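Local atomic coordinates of glyoxalase-related enzyme (Fulvimarina pelagi, PDB entry 3BQX), a protein that is of unknown function but has the fold of the vicinal oxygen chelate (VOC) proteins, the group that includes glyoxalases and bleomycin-resistance proteins. Residues P85-L90 with W121-N126; R89-G94 with G111-P116; R21-G26 with F46-W51; W129-G132 with S136-F139; W29-V32 with I38-Y41. One frame throughout, in Å; residues are numbered along the deposited sequence.

Contact 1: P85-L90 with W121-N126; sequences PLMERL and WEIAFN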
# COMPACT_ATOMS: atom_id res chain seq x y z
N PRO A 85 -8.20 -21.66 1.13
CA PRO A 85 -7.06 -22.30 0.46
C PRO A 85 -5.86 -21.37 0.28
O PRO A 85 -4.73 -21.76 0.56
CB PRO A 85 -7.65 -22.73 -0.88
CG PRO A 85 -9.07 -23.04 -0.53
CD PRO A 85 -9.44 -21.88 0.37
N LEU A 86 -6.11 -20.15 -0.18
CA LEU A 86 -5.03 -19.19 -0.39
C LEU A 86 -4.33 -18.90 0.93
O LEU A 86 -3.10 -18.86 1.00
CB LEU A 86 -5.58 -17.90 -1.00
CG LEU A 86 -4.58 -16.74 -1.16
CD1 LEU A 86 -3.29 -17.22 -1.81
CD2 LEU A 86 -5.21 -15.63 -1.98
N MSE A 87 -5.10 -18.69 1.99
CA MSE A 87 -4.51 -18.42 3.30
C MSE A 87 -3.62 -19.56 3.76
O MSE A 87 -2.57 -19.32 4.36
CB MSE A 87 -5.61 -18.16 4.33
CG MSE A 87 -6.22 -16.77 4.21
SE MSE A 87 -7.67 -16.48 5.44
CE MSE A 87 -6.73 -16.69 7.12
N GLU A 88 -4.03 -20.80 3.50
CA GLU A 88 -3.23 -21.96 3.89
C GLU A 88 -1.90 -21.93 3.14
O GLU A 88 -0.85 -22.24 3.71
CB GLU A 88 -3.96 -23.26 3.56
CG GLU A 88 -5.29 -23.45 4.28
CD GLU A 88 -5.91 -24.81 4.00
OE1 GLU A 88 -6.01 -25.19 2.82
OE2 GLU A 88 -6.31 -25.49 4.97
N ARG A 89 -1.95 -21.54 1.87
CA ARG A 89 -0.74 -21.47 1.05
C ARG A 89 0.19 -20.38 1.57
O ARG A 89 1.41 -20.54 1.57
CB ARG A 89 -1.10 -21.20 -0.42
CG ARG A 89 -1.88 -22.34 -1.08
CD ARG A 89 -1.80 -22.27 -2.61
NE ARG A 89 -2.62 -21.19 -3.18
CZ ARG A 89 -3.94 -21.23 -3.29
NH1 ARG A 89 -4.62 -22.30 -2.86
NH2 ARG A 89 -4.59 -20.21 -3.83
N LEU A 90 -0.37 -19.26 2.01
CA LEU A 90 0.45 -18.17 2.54
C LEU A 90 1.13 -18.61 3.83
O LEU A 90 2.31 -18.32 4.05
CB LEU A 90 -0.41 -16.93 2.81
CG LEU A 90 -1.04 -16.25 1.59
CD1 LEU A 90 -1.86 -15.05 2.05
CD2 LEU A 90 0.05 -15.80 0.62
N TRP A 121 -1.74 -8.84 5.65
CA TRP A 121 -2.50 -9.05 4.43
C TRP A 121 -3.88 -9.56 4.77
O TRP A 121 -4.04 -10.47 5.60
CB TRP A 121 -1.83 -10.09 3.52
CG TRP A 121 -0.72 -9.56 2.71
CD1 TRP A 121 0.60 -9.50 3.07
CD2 TRP A 121 -0.81 -8.95 1.42
NE1 TRP A 121 1.33 -8.89 2.07
CE2 TRP A 121 0.49 -8.55 1.05
CE3 TRP A 121 -1.87 -8.71 0.53
CZ2 TRP A 121 0.76 -7.92 -0.17
CZ3 TRP A 121 -1.60 -8.08 -0.68
CH2 TRP A 121 -0.29 -7.69 -1.02
N GLU A 122 -4.90 -8.98 4.15
CA GLU A 122 -6.25 -9.45 4.34
C GLU A 122 -6.58 -10.24 3.08
O GLU A 122 -6.33 -9.76 1.97
CB GLU A 122 -7.25 -8.29 4.46
CG GLU A 122 -8.71 -8.76 4.42
CD GLU A 122 -9.70 -7.63 4.51
OE1 GLU A 122 -9.32 -6.48 4.18
OE2 GLU A 122 -10.87 -7.88 4.87
N ILE A 123 -7.09 -11.45 3.24
CA ILE A 123 -7.50 -12.25 2.09
C ILE A 123 -9.01 -12.20 2.22
O ILE A 123 -9.58 -12.67 3.21
CB ILE A 123 -7.00 -13.70 2.18
CG1 ILE A 123 -5.47 -13.71 2.30
CG2 ILE A 123 -7.44 -14.47 0.94
CD1 ILE A 123 -4.74 -12.95 1.20
N ALA A 124 -9.67 -11.61 1.23
CA ALA A 124 -11.10 -11.44 1.32
C ALA A 124 -11.92 -11.73 0.08
O ALA A 124 -11.44 -11.63 -1.05
CB ALA A 124 -11.39 -10.00 1.76
N PHE A 125 -13.17 -12.10 0.33
CA PHE A 125 -14.14 -12.33 -0.72
C PHE A 125 -15.20 -11.27 -0.46
O PHE A 125 -15.90 -11.32 0.55
CB PHE A 125 -14.77 -13.72 -0.62
CG PHE A 125 -15.97 -13.90 -1.52
CD1 PHE A 125 -15.85 -13.77 -2.90
CD2 PHE A 125 -17.23 -14.16 -0.98
CE1 PHE A 125 -16.96 -13.90 -3.73
CE2 PHE A 125 -18.35 -14.28 -1.80
CZ PHE A 125 -18.21 -14.15 -3.18
N ASN A 126 -15.29 -10.28 -1.35
CA ASN A 126 -16.27 -9.21 -1.23
C ASN A 126 -16.92 -9.07 -2.60
O ASN A 126 -16.45 -8.33 -3.46
CB ASN A 126 -15.60 -7.89 -0.85
CG ASN A 126 -16.60 -6.81 -0.49
OD1 ASN A 126 -17.68 -6.74 -1.08
ND2 ASN A 126 -16.24 -5.96 0.46
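Met87 and Ile123 mark the point where helix 83-92 comes nearest to strand 120-125, with their CA atoms 7.0 Å apart. The axes of 85-90 and 121-125 pass 9.4 Å from each other and run almost antiparallel, at 160°. This is the helix-on-sheet layer of a beta-alpha-beta-beta-beta module, the repeating unit of the VOC fold.

From the strand, one side chain does nearly all the work. Ile123 points at the helix, and its branches meet Leu86 and Met87 on one turn and Leu90 on the next. Its CG2, anti to the backbone N, reaches Leu86 CD2 at 3.9 Å, the two side chains crossing at about a right angle. Its CG1 lies 3.7 Å from CG of Met87, which is modelled as selenomethionine. That chain slides past the isoleucine in the opposite direction; CG, set beside the backbone N (chi1 -77°), does the touching, and the chain bends at chi3 beyond it. With Leu90 the approach is tip to tip, Ile123 CD1 standing 3.7 Å from Leu90 CD1.

Phe27 covers Ile123 and Leu90 from a neighbouring loop, and Met87 continues onto Leu97 and Ala101 of strand 96-102. The backbone of Ile123 is hydrogen-bonded to Gly111 of the adjacent strand.

Each carbon branch of one isoleucine thus has its own partner on the helix face. The pairing is purely apolar, made of buried methyl and methylene groups, and its specificity therefore rests on shape and dispersion, with no polar group to be satisfied across the interface.

Contact 2: R89-G94 with G111-P116; sequences RLVAAG and GYVADP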
# COMPACT_ATOMS: atom_id res chain seq x y z
N ARG A 89 -1.95 -21.54 1.87
CA ARG A 89 -0.74 -21.47 1.05
C ARG A 89 0.19 -20.38 1.57
O ARG A 89 1.41 -20.54 1.57
CB ARG A 89 -1.10 -21.20 -0.42
CG ARG A 89 -1.88 -22.34 -1.08
CD ARG A 89 -1.80 -22.27 -2.61
NE ARG A 89 -2.62 -21.19 -3.18
CZ ARG A 89 -3.94 -21.23 -3.29
NH1 ARG A 89 -4.62 -22.30 -2.86
NH2 ARG A 89 -4.59 -20.21 -3.83
N LEU A 90 -0.37 -19.26 2.01
CA LEU A 90 0.45 -18.17 2.54
C LEU A 90 1.13 -18.61 3.83
O LEU A 90 2.31 -18.32 4.05
CB LEU A 90 -0.41 -16.93 2.81
CG LEU A 90 -1.04 -16.25 1.59
CD1 LEU A 90 -1.86 -15.05 2.05
CD2 LEU A 90 0.05 -15.80 0.62
N VAL A 91 0.39 -19.31 4.69
CA VAL A 91 0.95 -19.78 5.95
C VAL A 91 2.06 -20.79 5.69
O VAL A 91 3.10 -20.76 6.33
CB VAL A 91 -0.13 -20.45 6.82
CG1 VAL A 91 0.51 -21.08 8.05
CG2 VAL A 91 -1.17 -19.41 7.24
N ALA A 92 1.83 -21.68 4.72
CA ALA A 92 2.82 -22.69 4.37
C ALA A 92 4.08 -22.07 3.78
O ALA A 92 5.14 -22.69 3.78
CB ALA A 92 2.21 -23.67 3.38
N ALA A 93 3.96 -20.84 3.28
CA ALA A 93 5.09 -20.14 2.68
C ALA A 93 5.80 -19.19 3.64
O ALA A 93 6.60 -18.35 3.22
CB ALA A 93 4.62 -19.38 1.44
N GLY A 94 5.51 -19.32 4.93
CA GLY A 94 6.16 -18.48 5.92
C GLY A 94 5.27 -17.42 6.54
O GLY A 94 5.72 -16.63 7.37
N GLY A 111 -10.01 -13.16 6.11
CA GLY A 111 -9.08 -13.55 7.16
C GLY A 111 -7.82 -12.71 7.03
O GLY A 111 -7.69 -11.92 6.08
N TYR A 112 -6.88 -12.86 7.95
CA TYR A 112 -5.64 -12.10 7.92
C TYR A 112 -4.40 -12.97 8.10
O TYR A 112 -4.40 -13.90 8.92
CB TYR A 112 -5.64 -11.02 9.01
CG TYR A 112 -6.54 -9.84 8.75
CD1 TYR A 112 -6.11 -8.76 7.97
CD2 TYR A 112 -7.82 -9.76 9.32
CE1 TYR A 112 -6.91 -7.64 7.78
CE2 TYR A 112 -8.62 -8.64 9.14
CZ TYR A 112 -8.16 -7.59 8.37
OH TYR A 112 -8.93 -6.46 8.21
N VAL A 113 -3.36 -12.68 7.33
CA VAL A 113 -2.10 -13.39 7.40
C VAL A 113 -1.00 -12.36 7.17
O VAL A 113 -1.08 -11.57 6.23
CB VAL A 113 -1.98 -14.48 6.30
CG1 VAL A 113 -0.61 -15.14 6.36
CG2 VAL A 113 -3.07 -15.53 6.49
N ALA A 114 0.01 -12.36 8.03
CA ALA A 114 1.09 -11.40 7.87
C ALA A 114 2.27 -12.04 7.15
O ALA A 114 2.51 -13.24 7.27
CB ALA A 114 1.54 -10.88 9.22
N ASP A 115 2.99 -11.24 6.37
CA ASP A 115 4.15 -11.77 5.67
C ASP A 115 5.28 -11.96 6.68
O ASP A 115 5.13 -11.62 7.86
CB ASP A 115 4.51 -10.88 4.45
CG ASP A 115 5.29 -9.61 4.81
OD1 ASP A 115 5.61 -9.34 5.98
OD2 ASP A 115 5.58 -8.87 3.84
N PRO A 116 6.42 -12.54 6.26
CA PRO A 116 7.54 -12.77 7.18
C PRO A 116 8.03 -11.58 7.98
O PRO A 116 8.62 -11.75 9.06
CB PRO A 116 8.64 -13.31 6.25
CG PRO A 116 7.87 -14.01 5.20
CD PRO A 116 6.73 -13.05 4.91
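Val113 is the residue through which strand 109-114 meets helix 83-92; Tyr112 before it takes no part, its OH being hydrogen-bonded to Asp59 of the second subunit. The two methyls of Val113 divide the work. CG1, placed anti to the backbone N (chi1 176°), lies 4.0 Å from Leu90 CB, touching that side chain at its root. CG2 approaches Val91 CG2 more loosely, at 4.4 Å, near the margin of the contact.

Past the end of the strand, Asp115 turns its carboxylate to other partners, OD1 accepting from the backbone N atoms of Asp117 and His119. Pro116 then brings the chain back to the helix terminus, its ring CG 4.0 Å from Gly94 O. The CA atoms of Gly94 and Pro116 are 6.0 Å apart.

Gly94 is the C-prime residue of a Schellman motif, with Gly94 N bonded to Val91 O and Gly95 N to Leu90 O. Its positive phi (108°) would jam a side chain against the preceding carbonyl oxygen, which by itself accounts for glycine here. The chemistry thus changes along the segment: loose aliphatic packing joins helix and strand, whereas beyond it a proline ring merely abuts a carbonyl at the helix terminus.

Contact 3: R21-G26 with F46-W51; sequences RFYGEG and FVLATW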
# COMPACT_ATOMS: atom_id res chain seq x y z
N ARG A 21 9.94 -15.98 -0.89
CA ARG A 21 9.26 -17.25 -0.66
C ARG A 21 7.77 -17.02 -0.40
O ARG A 21 6.91 -17.70 -0.96
CB ARG A 21 9.88 -17.99 0.53
CG ARG A 21 9.19 -19.30 0.87
CD ARG A 21 9.59 -19.79 2.25
NE ARG A 21 8.82 -20.96 2.66
CZ ARG A 21 8.74 -21.39 3.91
NH1 ARG A 21 9.39 -20.76 4.87
NH2 ARG A 21 8.01 -22.47 4.20
N PHE A 22 7.47 -16.04 0.45
CA PHE A 22 6.09 -15.71 0.78
C PHE A 22 5.31 -15.25 -0.44
O PHE A 22 4.24 -15.78 -0.74
CB PHE A 22 6.05 -14.61 1.85
CG PHE A 22 4.65 -14.21 2.25
CD1 PHE A 22 3.90 -15.02 3.10
CD2 PHE A 22 4.08 -13.02 1.78
CE1 PHE A 22 2.60 -14.66 3.47
CE2 PHE A 22 2.79 -12.65 2.15
CZ PHE A 22 2.05 -13.47 3.00
N TYR A 23 5.84 -14.27 -1.16
CA TYR A 23 5.14 -13.76 -2.33
C TYR A 23 5.17 -14.70 -3.52
O TYR A 23 4.21 -14.77 -4.29
CB TYR A 23 5.69 -12.36 -2.70
CG TYR A 23 5.32 -11.35 -1.63
CD1 TYR A 23 4.00 -10.93 -1.47
CD2 TYR A 23 6.26 -10.91 -0.71
CE1 TYR A 23 3.63 -10.12 -0.41
CE2 TYR A 23 5.90 -10.09 0.36
CZ TYR A 23 4.58 -9.71 0.50
OH TYR A 23 4.20 -8.95 1.59
N GLY A 24 6.26 -15.46 -3.66
CA GLY A 24 6.37 -16.39 -4.76
C GLY A 24 5.66 -17.72 -4.55
O GLY A 24 4.81 -18.10 -5.36
N GLU A 25 5.99 -18.41 -3.47
CA GLU A 25 5.37 -19.70 -3.18
C GLU A 25 4.02 -19.57 -2.49
O GLU A 25 3.17 -20.46 -2.62
CB GLU A 25 6.31 -20.55 -2.31
CG GLU A 25 7.60 -20.96 -3.01
CD GLU A 25 8.52 -21.75 -2.11
OE1 GLU A 25 8.07 -22.77 -1.54
OE2 GLU A 25 9.70 -21.36 -1.96
N GLY A 26 3.82 -18.47 -1.77
CA GLY A 26 2.56 -18.26 -1.09
C GLY A 26 1.51 -17.67 -2.01
O GLY A 26 0.47 -18.29 -2.25
N PHE A 46 -0.09 -0.68 -10.43
CA PHE A 46 1.04 -0.15 -9.67
C PHE A 46 2.05 -1.27 -9.45
O PHE A 46 1.81 -2.42 -9.84
CB PHE A 46 0.54 0.35 -8.31
CG PHE A 46 0.08 -0.75 -7.40
CD1 PHE A 46 0.95 -1.30 -6.47
CD2 PHE A 46 -1.20 -1.27 -7.51
CE1 PHE A 46 0.56 -2.37 -5.66
CE2 PHE A 46 -1.61 -2.34 -6.71
CZ PHE A 46 -0.72 -2.89 -5.78
N VAL A 47 3.16 -0.93 -8.82
CA VAL A 47 4.22 -1.88 -8.53
C VAL A 47 4.36 -2.09 -7.02
O VAL A 47 4.24 -1.14 -6.25
CB VAL A 47 5.57 -1.34 -9.06
CG1 VAL A 47 6.70 -2.31 -8.77
CG2 VAL A 47 5.46 -1.09 -10.56
N LEU A 48 4.56 -3.35 -6.62
CA LEU A 48 4.78 -3.69 -5.22
C LEU A 48 6.27 -3.93 -5.10
O LEU A 48 6.85 -4.70 -5.87
CB LEU A 48 4.02 -4.97 -4.83
CG LEU A 48 4.42 -5.58 -3.47
CD1 LEU A 48 3.97 -4.66 -2.35
CD2 LEU A 48 3.78 -6.95 -3.31
N ALA A 49 6.91 -3.24 -4.16
CA ALA A 49 8.34 -3.40 -3.95
C ALA A 49 8.62 -3.87 -2.54
O ALA A 49 7.96 -3.44 -1.60
CB ALA A 49 9.06 -2.08 -4.19
N THR A 50 9.58 -4.78 -2.40
CA THR A 50 10.03 -5.26 -1.09
C THR A 50 11.51 -4.90 -1.08
O THR A 50 12.32 -5.50 -1.80
CB THR A 50 9.80 -6.77 -0.91
OG1 THR A 50 10.49 -7.50 -1.94
CG2 THR A 50 8.32 -7.09 -0.98
N TRP A 51 11.85 -3.90 -0.28
CA TRP A 51 13.20 -3.34 -0.19
C TRP A 51 13.80 -3.57 1.19
O TRP A 51 13.10 -3.40 2.19
CB TRP A 51 13.06 -1.83 -0.44
CG TRP A 51 14.26 -1.10 -0.90
CD1 TRP A 51 15.46 -1.62 -1.28
CD2 TRP A 51 14.34 0.31 -1.12
NE1 TRP A 51 16.29 -0.61 -1.73
CE2 TRP A 51 15.62 0.58 -1.65
CE3 TRP A 51 13.45 1.38 -0.93
CZ2 TRP A 51 16.04 1.87 -1.99
CZ3 TRP A 51 13.87 2.67 -1.27
CH2 TRP A 51 15.15 2.90 -1.80
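In the first beta-alpha-beta-beta-beta module of the VOC fold, Tyr23 of helix 16-26 is the residue that faces Leu48 and Thr50 on strand 47-52. The backbones stay well apart, with the CA atoms of Tyr23 and Thr50 9.9 Å from each other, and the phenol ring bridges the distance. Its two flanks are used separately: CE1 meets Leu48 CD2 at 4.3 Å, and CE2 meets Thr50 CG2 at 4.1 Å. Both methyls come at the ring obliquely, and the tyrosine and threonine side chains slide past one another in opposite directions.

A neighbour on the helix helps define the ring's setting. Phe22 CD2 lies 3.5 Å above the plane of the Tyr23 ring, over its centre. The helix itself widens into a pi-type turn at 22-26, where Arg21 O accepts from both Glu25 N and Gly26 N.

Beyond the ring, Tyr23 OH is hydrogen-bonded to Asp115 OD2 and Trp121 NE1, both from the other module. One tyrosine therefore serves two chemistries. Its carbon flanks pack against the strand of its own module, while its hydroxyl is gripped by two polar partners, so this buried polar atom is satisfied and the two halves of the chain are tied together.

Contact 4: W129-G132 with S136-F139; sequences WPIG and SVTF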
# COMPACT_ATOMS: atom_id res chain seq x y z
N TRP A 129 -17.77 -5.48 -4.60
CA TRP A 129 -16.78 -4.71 -5.36
C TRP A 129 -16.29 -5.48 -6.59
O TRP A 129 -15.64 -6.52 -6.47
CB TRP A 129 -15.57 -4.37 -4.48
CG TRP A 129 -15.87 -3.49 -3.30
CD1 TRP A 129 -17.10 -3.20 -2.77
CD2 TRP A 129 -14.91 -2.83 -2.47
NE1 TRP A 129 -16.96 -2.41 -1.66
CE2 TRP A 129 -15.63 -2.17 -1.45
CE3 TRP A 129 -13.51 -2.74 -2.49
CZ2 TRP A 129 -14.99 -1.43 -0.45
CZ3 TRP A 129 -12.88 -2.00 -1.50
CH2 TRP A 129 -13.62 -1.35 -0.49
N PRO A 130 -16.58 -4.96 -7.79
CA PRO A 130 -16.16 -5.61 -9.03
C PRO A 130 -14.65 -5.75 -9.20
O PRO A 130 -13.89 -4.85 -8.85
CB PRO A 130 -16.77 -4.71 -10.11
CG PRO A 130 -17.98 -4.15 -9.45
CD PRO A 130 -17.47 -3.82 -8.07
N ILE A 131 -14.22 -6.90 -9.73
CA ILE A 131 -12.82 -7.17 -9.99
C ILE A 131 -12.71 -7.35 -11.51
O ILE A 131 -13.27 -8.30 -12.07
CB ILE A 131 -12.33 -8.47 -9.31
CG1 ILE A 131 -12.55 -8.38 -7.79
CG2 ILE A 131 -10.86 -8.70 -9.62
CD1 ILE A 131 -12.12 -9.64 -7.04
N GLY A 132 -12.02 -6.42 -12.17
CA GLY A 132 -11.88 -6.46 -13.61
C GLY A 132 -11.02 -7.57 -14.19
O GLY A 132 -10.39 -8.33 -13.46
N SER A 136 -7.84 -4.67 -11.30
CA SER A 136 -8.64 -3.46 -11.16
C SER A 136 -9.89 -3.66 -10.30
O SER A 136 -10.93 -4.14 -10.78
CB SER A 136 -9.06 -2.92 -12.53
OG SER A 136 -9.93 -3.82 -13.19
N VAL A 137 -9.77 -3.30 -9.03
CA VAL A 137 -10.88 -3.40 -8.09
C VAL A 137 -11.52 -2.02 -7.95
O VAL A 137 -10.83 -1.01 -7.80
CB VAL A 137 -10.38 -3.89 -6.71
CG1 VAL A 137 -11.51 -3.86 -5.70
CG2 VAL A 137 -9.80 -5.29 -6.83
N THR A 138 -12.84 -1.98 -8.00
CA THR A 138 -13.54 -0.71 -7.87
C THR A 138 -14.60 -0.77 -6.78
O THR A 138 -15.34 -1.75 -6.67
CB THR A 138 -14.22 -0.31 -9.20
OG1 THR A 138 -15.08 -1.37 -9.63
CG2 THR A 138 -13.18 -0.05 -10.27
N PHE A 139 -14.64 0.27 -5.96
CA PHE A 139 -15.62 0.35 -4.89
C PHE A 139 -17.01 0.45 -5.51
O PHE A 139 -17.20 1.11 -6.53
CB PHE A 139 -15.38 1.58 -4.03
CG PHE A 139 -16.47 1.82 -3.02
CD1 PHE A 139 -16.42 1.22 -1.77
CD2 PHE A 139 -17.59 2.60 -3.34
CE1 PHE A 139 -17.45 1.39 -0.85
CE2 PHE A 139 -18.63 2.77 -2.43
CZ PHE A 139 -18.56 2.16 -1.18
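Ile131 and Val137 form a non-hydrogen-bonded antiparallel pair in the small beta hairpin near the C-terminus, where 129-132 and 136-139 run 160° apart end to end. The rungs on the two sides of this pair are Gly132 N to Ser136 O, 2.9 Å, and Thr138 N to Pro130 O, 3.2 Å. Pro130 O also receives the CA-H of Val137.

On one face of the hairpin, Ile131 CG1 touches Val137 CG2 at 4.2 Å. The other methyl of that valine, CG1, comes to the edge of the Trp129 indole at CE3, 3.9 Å away. Pro130 and Thr138 meet at roughly a right angle, proline CD being 3.8 Å from threonine OG1.

The hairpin is also part of the dimer interface. Gln42 of the second subunit bonds Phe139 N and Val137 O, and Phe40 of that subunit meets Trp129 edge-to-face. Arg78 of the same chain holds the carbonyl oxygens of Ile131 and Gly132.

Where the strands run out, two aromatics close the pair. Phe139 CA lies over the five-membered ring of Trp129 in a CH-pi contact, 4.1 Å from its centroid. The ring planes are inclined at 65°. The Phe139 ring turns its edge toward Trp129 CZ2, and its CD1, above the face of the indole but offset toward the rim, comes within 3.3 Å of that CZ2.

Contact 5: W29-V32 with I38-Y41; sequences WAPV and IIFY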
# COMPACT_ATOMS: atom_id res chain seq x y z
N TRP A 29 3.18 -15.17 -7.02
CA TRP A 29 3.59 -14.03 -7.82
C TRP A 29 5.03 -14.14 -8.29
O TRP A 29 5.87 -14.76 -7.62
CB TRP A 29 3.40 -12.73 -7.03
CG TRP A 29 1.99 -12.53 -6.57
CD1 TRP A 29 0.87 -13.17 -7.04
CD2 TRP A 29 1.53 -11.61 -5.57
NE1 TRP A 29 -0.25 -12.70 -6.40
CE2 TRP A 29 0.12 -11.74 -5.49
CE3 TRP A 29 2.16 -10.68 -4.74
CZ2 TRP A 29 -0.66 -10.99 -4.61
CZ3 TRP A 29 1.38 -9.92 -3.86
CH2 TRP A 29 -0.01 -10.09 -3.80
N ALA A 30 5.32 -13.55 -9.44
CA ALA A 30 6.67 -13.59 -9.99
C ALA A 30 7.20 -12.17 -10.11
O ALA A 30 6.48 -11.25 -10.50
CB ALA A 30 6.66 -14.28 -11.34
N PRO A 31 8.47 -11.97 -9.77
CA PRO A 31 9.06 -10.63 -9.86
C PRO A 31 9.29 -10.18 -11.29
O PRO A 31 9.45 -11.01 -12.20
CB PRO A 31 10.39 -10.78 -9.11
CG PRO A 31 10.14 -11.92 -8.16
CD PRO A 31 9.36 -12.88 -9.02
N VAL A 32 9.28 -8.87 -11.50
CA VAL A 32 9.57 -8.29 -12.81
C VAL A 32 11.01 -7.76 -12.71
O VAL A 32 11.71 -7.60 -13.71
CB VAL A 32 8.59 -7.14 -13.16
CG1 VAL A 32 8.70 -6.01 -12.16
CG2 VAL A 32 8.87 -6.63 -14.56
N ILE A 38 16.42 -5.32 -3.56
CA ILE A 38 15.01 -5.03 -3.81
C ILE A 38 14.37 -5.96 -4.82
O ILE A 38 15.04 -6.52 -5.69
CB ILE A 38 14.86 -3.56 -4.30
CG1 ILE A 38 13.42 -3.08 -4.18
CG2 ILE A 38 15.34 -3.44 -5.74
CD1 ILE A 38 13.27 -1.55 -4.35
N ILE A 39 13.06 -6.15 -4.69
CA ILE A 39 12.29 -6.96 -5.61
C ILE A 39 11.04 -6.17 -5.99
O ILE A 39 10.40 -5.57 -5.13
CB ILE A 39 11.85 -8.30 -4.99
CG1 ILE A 39 13.08 -9.15 -4.66
CG2 ILE A 39 10.93 -9.05 -5.96
CD1 ILE A 39 12.77 -10.46 -3.97
N PHE A 40 10.73 -6.15 -7.29
CA PHE A 40 9.53 -5.46 -7.78
C PHE A 40 8.59 -6.48 -8.41
O PHE A 40 9.03 -7.36 -9.15
CB PHE A 40 9.86 -4.44 -8.88
CG PHE A 40 10.62 -3.23 -8.41
CD1 PHE A 40 10.24 -2.53 -7.28
CD2 PHE A 40 11.69 -2.75 -9.15
CE1 PHE A 40 10.92 -1.37 -6.89
CE2 PHE A 40 12.37 -1.59 -8.77
CZ PHE A 40 11.98 -0.90 -7.64
N TYR A 41 7.30 -6.34 -8.11
CA TYR A 41 6.27 -7.20 -8.69
C TYR A 41 5.30 -6.26 -9.41
O TYR A 41 4.88 -5.26 -8.85
CB TYR A 41 5.49 -7.95 -7.61
CG TYR A 41 6.31 -8.86 -6.72
CD1 TYR A 41 6.53 -10.20 -7.05
CD2 TYR A 41 6.87 -8.38 -5.54
CE1 TYR A 41 7.28 -11.03 -6.22
CE2 TYR A 41 7.62 -9.20 -4.71
CZ TYR A 41 7.82 -10.52 -5.05
OH TYR A 41 8.59 -11.32 -4.23
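Val32 N donates to Phe40 O across a short, nearly straight hydrogen bond of 2.8 Å, with an angle of 166° at the hydrogen. It fastens the loop after helix 16-26 to strand 38-42. Val32 CG1, set between the backbone N and the carbonyl carbon (chi1 62°), lies 3.8 Å from Phe40 CB. Pro31 lies alongside two strand residues, pointing the same way as each: its CB is 3.6 Å from Ile39 CG2, and its CG is at the same distance, 3.6 Å, from Tyr41 CE1. Tyr41 continues back along the loop, its CD1 standing 3.6 Å from Ala30 O and 4.0 Å from Trp29 CB, all at oblique angles to the ring.

A second shell steadies these groups. Trp29 stacks on Phe27, and its backbone is bonded to Tyr23. The strand is held from its far edge through backbone bonds of Ile39 with Thr50 and of Tyr41 with Leu48. Partners from the second subunit meet the outer parts: Phe139 of that subunit packs on Val32, and its Gln4 packs on Trp29 and Ala30.

In the wider fold the loop links helix 16-26 to the short strand 33-34, running beside strand 38-42. Ile39 leans against Leu16 and Ala20 of that helix, while strand 47-52 lies on the other side of 38-42 in the sheet from strand 33-34.

How the contacts relate
Contacts 1 and 3 are the buried ones, each setting a helix on a strand of its own beta-alpha-beta-beta-beta module, contact 1 with aliphatic packing alone and contact 3 with an aromatic ring. Contact 2 shares helix 83-92 with contact 1 and reaches the adjacent strand of the same sheet, running from core to helix end. Contact 5 is nested in the loop closed by contact 3 and uses the neighbouring strand, adding a backbone bond to its packing. Contact 4 lies at the surface, the most polar in its backbone pairing. Asp115, Tyr23 and Trp121 connect contacts 2, 3 and 1, whereas contact 4 of one subunit packs on contact 5 of the other.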